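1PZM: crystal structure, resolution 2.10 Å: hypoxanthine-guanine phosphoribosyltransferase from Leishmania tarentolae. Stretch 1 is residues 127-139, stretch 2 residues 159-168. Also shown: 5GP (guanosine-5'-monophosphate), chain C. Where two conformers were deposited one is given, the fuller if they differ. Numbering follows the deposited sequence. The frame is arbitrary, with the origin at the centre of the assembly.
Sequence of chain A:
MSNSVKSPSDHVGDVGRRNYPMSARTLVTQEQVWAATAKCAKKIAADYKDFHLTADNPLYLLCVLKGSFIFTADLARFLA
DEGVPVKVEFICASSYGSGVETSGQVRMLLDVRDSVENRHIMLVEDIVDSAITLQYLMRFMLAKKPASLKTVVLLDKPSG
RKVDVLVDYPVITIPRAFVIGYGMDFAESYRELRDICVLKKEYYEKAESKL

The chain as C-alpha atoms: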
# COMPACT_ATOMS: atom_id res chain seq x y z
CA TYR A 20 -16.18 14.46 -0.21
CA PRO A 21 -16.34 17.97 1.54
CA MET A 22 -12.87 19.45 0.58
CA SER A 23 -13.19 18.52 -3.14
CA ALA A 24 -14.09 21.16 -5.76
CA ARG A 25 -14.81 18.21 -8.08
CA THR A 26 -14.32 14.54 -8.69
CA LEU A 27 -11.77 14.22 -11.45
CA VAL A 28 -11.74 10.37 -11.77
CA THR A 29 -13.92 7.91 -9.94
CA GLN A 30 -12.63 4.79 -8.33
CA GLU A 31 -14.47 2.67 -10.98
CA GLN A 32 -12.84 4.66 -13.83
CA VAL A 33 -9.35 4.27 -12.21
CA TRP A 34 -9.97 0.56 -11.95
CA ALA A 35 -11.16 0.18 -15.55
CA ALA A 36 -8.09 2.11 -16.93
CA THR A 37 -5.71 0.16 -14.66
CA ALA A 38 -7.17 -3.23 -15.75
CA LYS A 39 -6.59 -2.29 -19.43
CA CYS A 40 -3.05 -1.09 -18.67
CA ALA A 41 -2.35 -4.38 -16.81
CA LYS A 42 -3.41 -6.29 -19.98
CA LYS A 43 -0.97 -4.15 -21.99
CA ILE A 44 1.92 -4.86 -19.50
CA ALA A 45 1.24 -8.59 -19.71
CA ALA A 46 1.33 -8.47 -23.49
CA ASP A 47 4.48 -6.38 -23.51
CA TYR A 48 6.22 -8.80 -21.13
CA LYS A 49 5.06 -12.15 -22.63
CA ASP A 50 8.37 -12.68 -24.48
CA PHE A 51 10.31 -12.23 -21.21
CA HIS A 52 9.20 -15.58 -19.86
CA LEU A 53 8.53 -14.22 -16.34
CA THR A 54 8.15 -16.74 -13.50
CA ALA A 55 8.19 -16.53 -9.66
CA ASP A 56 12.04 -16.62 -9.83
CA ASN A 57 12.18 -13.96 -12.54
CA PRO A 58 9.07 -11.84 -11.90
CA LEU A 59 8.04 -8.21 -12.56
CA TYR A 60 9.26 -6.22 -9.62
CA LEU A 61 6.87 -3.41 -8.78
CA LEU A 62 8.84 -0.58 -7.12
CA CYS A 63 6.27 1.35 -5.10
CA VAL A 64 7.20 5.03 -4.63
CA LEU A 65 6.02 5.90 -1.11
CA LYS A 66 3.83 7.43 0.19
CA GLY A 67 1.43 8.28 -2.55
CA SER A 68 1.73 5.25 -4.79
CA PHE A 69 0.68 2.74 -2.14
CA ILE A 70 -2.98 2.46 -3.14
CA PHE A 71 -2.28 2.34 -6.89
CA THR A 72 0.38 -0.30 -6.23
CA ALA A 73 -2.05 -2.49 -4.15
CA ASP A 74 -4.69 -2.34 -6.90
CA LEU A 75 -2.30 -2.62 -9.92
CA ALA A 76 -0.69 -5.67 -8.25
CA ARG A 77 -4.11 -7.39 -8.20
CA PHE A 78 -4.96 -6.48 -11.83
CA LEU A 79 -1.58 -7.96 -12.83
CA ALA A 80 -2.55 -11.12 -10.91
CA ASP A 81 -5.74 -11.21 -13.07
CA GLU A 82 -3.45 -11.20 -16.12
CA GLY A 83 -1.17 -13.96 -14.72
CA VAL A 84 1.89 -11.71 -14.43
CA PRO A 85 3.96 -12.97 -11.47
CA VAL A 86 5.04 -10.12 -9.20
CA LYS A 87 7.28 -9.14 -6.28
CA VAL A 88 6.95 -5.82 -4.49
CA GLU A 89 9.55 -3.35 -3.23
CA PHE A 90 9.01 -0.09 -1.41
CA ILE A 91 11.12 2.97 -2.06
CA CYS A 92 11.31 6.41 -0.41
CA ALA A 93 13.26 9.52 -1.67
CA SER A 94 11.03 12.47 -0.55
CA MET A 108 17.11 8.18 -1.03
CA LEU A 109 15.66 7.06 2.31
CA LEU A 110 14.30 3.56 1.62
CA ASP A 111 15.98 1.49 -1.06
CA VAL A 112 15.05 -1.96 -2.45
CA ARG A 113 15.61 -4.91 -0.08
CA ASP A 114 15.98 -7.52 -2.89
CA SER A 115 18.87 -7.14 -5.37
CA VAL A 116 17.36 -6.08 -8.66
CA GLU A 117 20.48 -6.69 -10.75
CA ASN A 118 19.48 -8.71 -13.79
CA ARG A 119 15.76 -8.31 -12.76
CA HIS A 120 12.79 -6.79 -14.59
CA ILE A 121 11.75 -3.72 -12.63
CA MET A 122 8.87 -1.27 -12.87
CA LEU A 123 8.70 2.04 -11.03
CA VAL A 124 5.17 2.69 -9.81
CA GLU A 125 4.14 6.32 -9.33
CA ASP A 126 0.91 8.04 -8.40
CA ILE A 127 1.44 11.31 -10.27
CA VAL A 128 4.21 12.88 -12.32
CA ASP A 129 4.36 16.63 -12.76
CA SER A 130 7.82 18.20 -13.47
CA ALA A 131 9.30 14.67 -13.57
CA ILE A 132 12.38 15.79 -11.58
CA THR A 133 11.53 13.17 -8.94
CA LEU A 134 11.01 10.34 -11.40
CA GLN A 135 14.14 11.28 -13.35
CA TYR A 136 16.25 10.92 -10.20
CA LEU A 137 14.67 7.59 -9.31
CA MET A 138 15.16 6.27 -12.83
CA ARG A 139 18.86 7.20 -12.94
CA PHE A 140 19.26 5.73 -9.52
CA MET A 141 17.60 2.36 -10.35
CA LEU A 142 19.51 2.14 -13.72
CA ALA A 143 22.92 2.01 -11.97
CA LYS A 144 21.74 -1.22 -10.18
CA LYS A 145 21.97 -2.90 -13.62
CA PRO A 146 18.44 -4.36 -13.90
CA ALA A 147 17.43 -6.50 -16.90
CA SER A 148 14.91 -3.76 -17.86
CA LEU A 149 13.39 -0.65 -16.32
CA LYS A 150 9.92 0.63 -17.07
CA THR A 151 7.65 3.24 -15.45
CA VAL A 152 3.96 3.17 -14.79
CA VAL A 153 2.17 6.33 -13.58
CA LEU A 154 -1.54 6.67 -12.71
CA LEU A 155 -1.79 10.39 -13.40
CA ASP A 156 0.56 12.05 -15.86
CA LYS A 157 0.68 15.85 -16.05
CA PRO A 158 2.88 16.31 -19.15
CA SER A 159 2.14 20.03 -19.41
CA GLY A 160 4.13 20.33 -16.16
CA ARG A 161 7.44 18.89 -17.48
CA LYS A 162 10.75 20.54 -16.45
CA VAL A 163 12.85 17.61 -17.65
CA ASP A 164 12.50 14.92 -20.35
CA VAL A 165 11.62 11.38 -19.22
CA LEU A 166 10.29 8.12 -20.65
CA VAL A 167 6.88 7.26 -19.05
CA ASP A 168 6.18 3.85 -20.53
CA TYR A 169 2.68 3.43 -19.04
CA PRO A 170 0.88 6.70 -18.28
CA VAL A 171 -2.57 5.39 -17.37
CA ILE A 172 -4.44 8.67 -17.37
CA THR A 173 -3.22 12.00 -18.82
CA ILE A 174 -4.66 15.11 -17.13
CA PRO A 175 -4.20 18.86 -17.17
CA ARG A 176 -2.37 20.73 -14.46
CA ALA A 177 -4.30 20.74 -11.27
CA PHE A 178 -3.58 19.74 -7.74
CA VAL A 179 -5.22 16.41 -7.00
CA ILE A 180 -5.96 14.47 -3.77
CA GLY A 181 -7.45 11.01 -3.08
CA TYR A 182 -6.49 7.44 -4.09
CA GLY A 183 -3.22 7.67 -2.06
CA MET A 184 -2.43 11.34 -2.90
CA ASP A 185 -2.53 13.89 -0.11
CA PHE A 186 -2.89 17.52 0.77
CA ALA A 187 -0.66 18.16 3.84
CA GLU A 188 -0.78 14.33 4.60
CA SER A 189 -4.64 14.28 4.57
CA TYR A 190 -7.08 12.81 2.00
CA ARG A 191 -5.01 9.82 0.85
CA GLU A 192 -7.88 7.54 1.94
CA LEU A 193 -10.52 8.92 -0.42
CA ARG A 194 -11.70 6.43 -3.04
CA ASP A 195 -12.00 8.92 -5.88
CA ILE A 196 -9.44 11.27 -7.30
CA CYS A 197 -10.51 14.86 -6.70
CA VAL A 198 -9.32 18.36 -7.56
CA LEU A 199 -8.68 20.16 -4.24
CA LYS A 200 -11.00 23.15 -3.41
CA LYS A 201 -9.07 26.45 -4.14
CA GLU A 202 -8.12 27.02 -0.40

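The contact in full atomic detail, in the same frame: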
# COMPACT_ATOMS: atom_id res chain seq x y z
N ILE A 127 1.61 10.13 -9.43
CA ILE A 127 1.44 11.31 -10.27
C ILE A 127 2.80 11.88 -10.60
O ILE A 127 3.70 11.93 -9.75
CB ILE A 127 0.44 12.36 -9.62
CG1 ILE A 127 0.18 13.52 -10.59
CG2 ILE A 127 0.90 12.85 -8.22
CD1 ILE A 127 -1.21 14.14 -10.37
N VAL A 128 2.98 12.26 -11.86
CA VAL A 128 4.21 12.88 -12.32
C VAL A 128 3.91 14.26 -12.87
O VAL A 128 3.07 14.43 -13.77
CB VAL A 128 4.97 12.02 -13.34
CG1 VAL A 128 6.24 12.72 -13.82
CG2 VAL A 128 5.36 10.65 -12.72
N ASP A 129 4.62 15.27 -12.36
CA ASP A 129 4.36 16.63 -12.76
C ASP A 129 5.61 17.18 -13.49
O ASP A 129 5.71 17.05 -14.72
CB ASP A 129 3.90 17.40 -11.50
CG ASP A 129 3.56 18.85 -11.78
OD1 ASP A 129 3.29 19.22 -12.95
OD2 ASP A 129 3.52 19.69 -10.85
N SER A 130 6.62 17.71 -12.77
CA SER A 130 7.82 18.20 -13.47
C SER A 130 8.67 17.02 -13.94
O SER A 130 9.50 17.19 -14.83
CB SER A 130 8.70 19.06 -12.53
OG SER A 130 9.23 18.22 -11.48
N ALA A 131 8.49 15.87 -13.31
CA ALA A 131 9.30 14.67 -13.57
C ALA A 131 10.73 14.72 -12.96
O ALA A 131 11.53 13.80 -13.17
CB ALA A 131 9.36 14.35 -15.12
N ILE A 132 11.06 15.77 -12.20
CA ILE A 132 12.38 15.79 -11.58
C ILE A 132 12.53 14.58 -10.65
O ILE A 132 13.54 13.88 -10.68
CB ILE A 132 12.62 17.17 -10.91
CG1 ILE A 132 12.76 18.23 -12.02
CG2 ILE A 132 13.89 17.19 -9.96
CD1 ILE A 132 12.64 19.63 -11.55
N THR A 133 11.49 14.29 -9.88
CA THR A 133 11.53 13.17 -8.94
C THR A 133 11.75 11.82 -9.65
O THR A 133 12.64 11.03 -9.29
CB THR A 133 10.17 13.13 -8.19
OG1 THR A 133 10.01 14.37 -7.48
CG2 THR A 133 10.16 12.03 -7.13
N LEU A 134 10.93 11.56 -10.64
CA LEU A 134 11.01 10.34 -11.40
C LEU A 134 12.36 10.22 -12.07
O LEU A 134 12.94 9.14 -12.06
CB LEU A 134 9.92 10.30 -12.46
CG LEU A 134 9.83 9.00 -13.30
CD1 LEU A 134 9.69 7.67 -12.40
CD2 LEU A 134 8.67 9.11 -14.22
N GLN A 135 12.87 11.33 -12.64
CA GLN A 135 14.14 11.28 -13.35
C GLN A 135 15.24 10.79 -12.41
O GLN A 135 16.08 9.95 -12.78
CB GLN A 135 14.52 12.65 -13.94
CG GLN A 135 15.92 12.71 -14.63
CD GLN A 135 16.29 14.10 -15.13
OE1 GLN A 135 16.56 14.28 -16.33
NE2 GLN A 135 16.31 15.07 -14.23
N TYR A 136 15.24 11.31 -11.18
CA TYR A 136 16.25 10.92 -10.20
C TYR A 136 16.12 9.41 -9.94
O TYR A 136 17.11 8.66 -9.95
CB TYR A 136 16.04 11.68 -8.89
CG TYR A 136 16.94 11.23 -7.74
CD1 TYR A 136 18.27 11.64 -7.66
CD2 TYR A 136 16.46 10.38 -6.73
CE1 TYR A 136 19.08 11.22 -6.63
CE2 TYR A 136 17.27 9.96 -5.69
CZ TYR A 136 18.57 10.38 -5.65
OH TYR A 136 19.38 9.98 -4.62
N LEU A 137 14.88 8.97 -9.72
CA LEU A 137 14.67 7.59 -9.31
C LEU A 137 15.11 6.66 -10.43
O LEU A 137 15.68 5.60 -10.17
CB LEU A 137 13.19 7.34 -8.95
CG LEU A 137 12.67 7.99 -7.67
CD1 LEU A 137 11.14 7.78 -7.53
CD2 LEU A 137 13.38 7.48 -6.43
N MET A 138 14.80 7.05 -11.66
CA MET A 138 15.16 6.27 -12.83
C MET A 138 16.66 6.10 -12.92
O MET A 138 17.14 4.96 -12.94
CB MET A 138 14.60 6.91 -14.11
CG MET A 138 13.06 6.71 -14.26
SD MET A 138 12.43 7.44 -15.83
CE MET A 138 13.40 6.54 -17.12
N ARG A 139 17.40 7.21 -12.90
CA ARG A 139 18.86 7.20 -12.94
C ARG A 139 19.39 6.31 -11.84
O ARG A 139 20.32 5.51 -12.04
CB ARG A 139 19.45 8.62 -12.76
CG ARG A 139 19.07 9.64 -13.85
CD ARG A 139 19.91 10.95 -13.89
NE ARG A 139 19.39 11.83 -14.96
CZ ARG A 139 19.85 11.87 -16.20
NH1 ARG A 139 20.90 11.14 -16.58
NH2 ARG A 139 19.28 12.69 -17.08
N SER A 159 1.97 18.59 -19.19
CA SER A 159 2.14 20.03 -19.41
C SER A 159 3.02 20.63 -18.31
O SER A 159 3.43 21.72 -18.44
CB SER A 159 0.82 20.80 -19.53
OG SER A 159 0.05 20.71 -18.32
N GLY A 160 3.26 19.89 -17.23
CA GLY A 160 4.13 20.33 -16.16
C GLY A 160 5.64 20.07 -16.29
O GLY A 160 6.40 20.48 -15.40
N ARG A 161 6.08 19.44 -17.39
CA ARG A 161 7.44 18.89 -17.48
C ARG A 161 8.52 19.96 -17.31
O ARG A 161 8.43 20.99 -17.96
CB ARG A 161 7.66 18.16 -18.82
CG ARG A 161 7.06 16.72 -18.93
CD ARG A 161 7.49 15.78 -17.72
NE ARG A 161 7.00 14.43 -17.96
CZ ARG A 161 5.87 13.95 -17.51
NH1 ARG A 161 5.12 14.65 -16.68
NH2 ARG A 161 5.51 12.73 -17.87
N LYS A 162 9.53 19.70 -16.48
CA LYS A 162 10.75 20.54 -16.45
C LYS A 162 11.96 19.76 -16.93
O LYS A 162 12.98 20.33 -17.21
CB LYS A 162 11.04 21.08 -15.05
CG LYS A 162 10.14 22.20 -14.58
CD LYS A 162 10.59 22.71 -13.20
CE LYS A 162 9.42 23.29 -12.44
NZ LYS A 162 9.61 23.26 -10.96
N VAL A 163 11.83 18.44 -17.00
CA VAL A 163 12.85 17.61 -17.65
C VAL A 163 12.18 16.56 -18.56
O VAL A 163 10.95 16.40 -18.52
CB VAL A 163 13.80 16.94 -16.63
CG1 VAL A 163 14.65 17.99 -15.93
CG2 VAL A 163 12.99 16.02 -15.61
N ASP A 164 12.98 15.83 -19.32
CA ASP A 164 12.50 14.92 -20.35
C ASP A 164 12.67 13.46 -19.93
O ASP A 164 13.81 12.98 -19.82
CB ASP A 164 13.25 15.20 -21.64
CG ASP A 164 12.46 16.08 -22.56
OD1 ASP A 164 11.23 15.82 -22.67
OD2 ASP A 164 12.98 17.03 -23.21
N VAL A 165 11.56 12.79 -19.62
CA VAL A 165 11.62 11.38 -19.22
C VAL A 165 10.67 10.46 -19.99
O VAL A 165 9.53 10.85 -20.38
CB VAL A 165 11.39 11.08 -17.67
CG1 VAL A 165 12.32 11.89 -16.79
CG2 VAL A 165 9.91 11.25 -17.25
N LEU A 166 11.14 9.21 -20.15
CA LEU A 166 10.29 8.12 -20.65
C LEU A 166 9.28 7.62 -19.62
O LEU A 166 9.70 6.94 -18.62
CB LEU A 166 11.17 6.95 -21.17
CG LEU A 166 10.39 5.78 -21.82
CD1 LEU A 166 9.77 6.19 -23.18
CD2 LEU A 166 11.25 4.46 -21.94
N VAL A 167 7.99 7.96 -19.82
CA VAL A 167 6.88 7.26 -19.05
C VAL A 167 6.25 6.18 -19.90
O VAL A 167 5.54 6.46 -20.88
CB VAL A 167 5.73 8.17 -18.53
CG1 VAL A 167 4.59 7.33 -17.94
CG2 VAL A 167 6.21 9.09 -17.42
N ASP A 168 6.60 4.94 -19.62
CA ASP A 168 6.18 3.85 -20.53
C ASP A 168 4.68 3.62 -20.43
O ASP A 168 4.04 3.37 -21.46
CB ASP A 168 6.90 2.55 -20.19
CG ASP A 168 8.38 2.75 -20.11
OD1 ASP A 168 9.00 2.82 -21.19
OD2 ASP A 168 8.99 2.92 -19.05
P 5GP C . 7.50 16.16 -9.72
O1P 5GP C . 7.05 15.40 -10.91
O2P 5GP C . 7.55 17.63 -9.96
O3P 5GP C . 8.89 15.71 -9.46
O5' 5GP C . 6.54 15.80 -8.48
C5' 5GP C . 6.78 16.26 -7.15
C4' 5GP C . 5.95 15.48 -6.08
O4' 5GP C . 4.60 15.94 -5.94
C3' 5GP C . 5.84 13.98 -6.33
O3' 5GP C . 5.93 13.24 -5.11
C2' 5GP C . 4.44 13.87 -6.92
O2' 5GP C . 3.95 12.56 -6.77
C1' 5GP C . 3.63 14.94 -6.18
N9 5GP C . 2.54 15.54 -7.02
C8 5GP C . 2.62 16.34 -8.17
N7 5GP C . 1.33 16.76 -8.53
C5 5GP C . 0.55 16.43 -7.45
C6 5GP C . -0.82 16.57 -7.22
O6 5GP C . -1.58 17.07 -8.10
N1 5GP C . -1.36 16.13 -6.01
C2 5GP C . -0.53 15.57 -5.04
N2 5GP C . -1.01 15.17 -3.86
N3 5GP C . 0.81 15.41 -5.28
C4 5GP C . 1.33 15.85 -6.48

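The polar link between the stretches rests on backbone carbonyls of the loop that also binds the nucleotide phosphate. The best-aligned bond runs from Lys162 N to Ser130 O, at 3.0 Å with an N-H...O angle of 171°. Val163 N reaches the same Ser130 O at 3.4 Å and 157°, a weak bond, so one carbonyl receives two successive amides. Arg161 NH1 donates to Asp129 O at 3.2 Å and 148°; this oxygen lies at the guanidinium edge, near its plane, where N-H groups point, while Val128 CG1 covers one face.

The backbones come closest here, with Ser130 CA 4.1 Å from Arg161 CA. A CA-H...O contact, Ser130 CA to Gly160 O at 3.3 Å and 155° at the hydrogen, fits this approach. Glycine suits the site sterically: an ideal CB on Gly160 would fall 2.0 Å from Asp129 OD1.

In the same loop, Asp129 N and Ala131 N each donate to 5GP O1P at 2.8 Å.

Outward, packing is largely apolar. Ala131 caps helix 132-139; its CA-to-CB bond and those of Leu134, Gln135 and Met138, three to four residues apart along one flank, point toward Val163 and Val165, which point back. Val165 CG2 lies 3.8 Å from Ala131 CB and 3.9 Å from Leu134 CD2; Val163 CG2 approaches Ala131 CB at 4.0 Å. Together the stretches bury 636 Å².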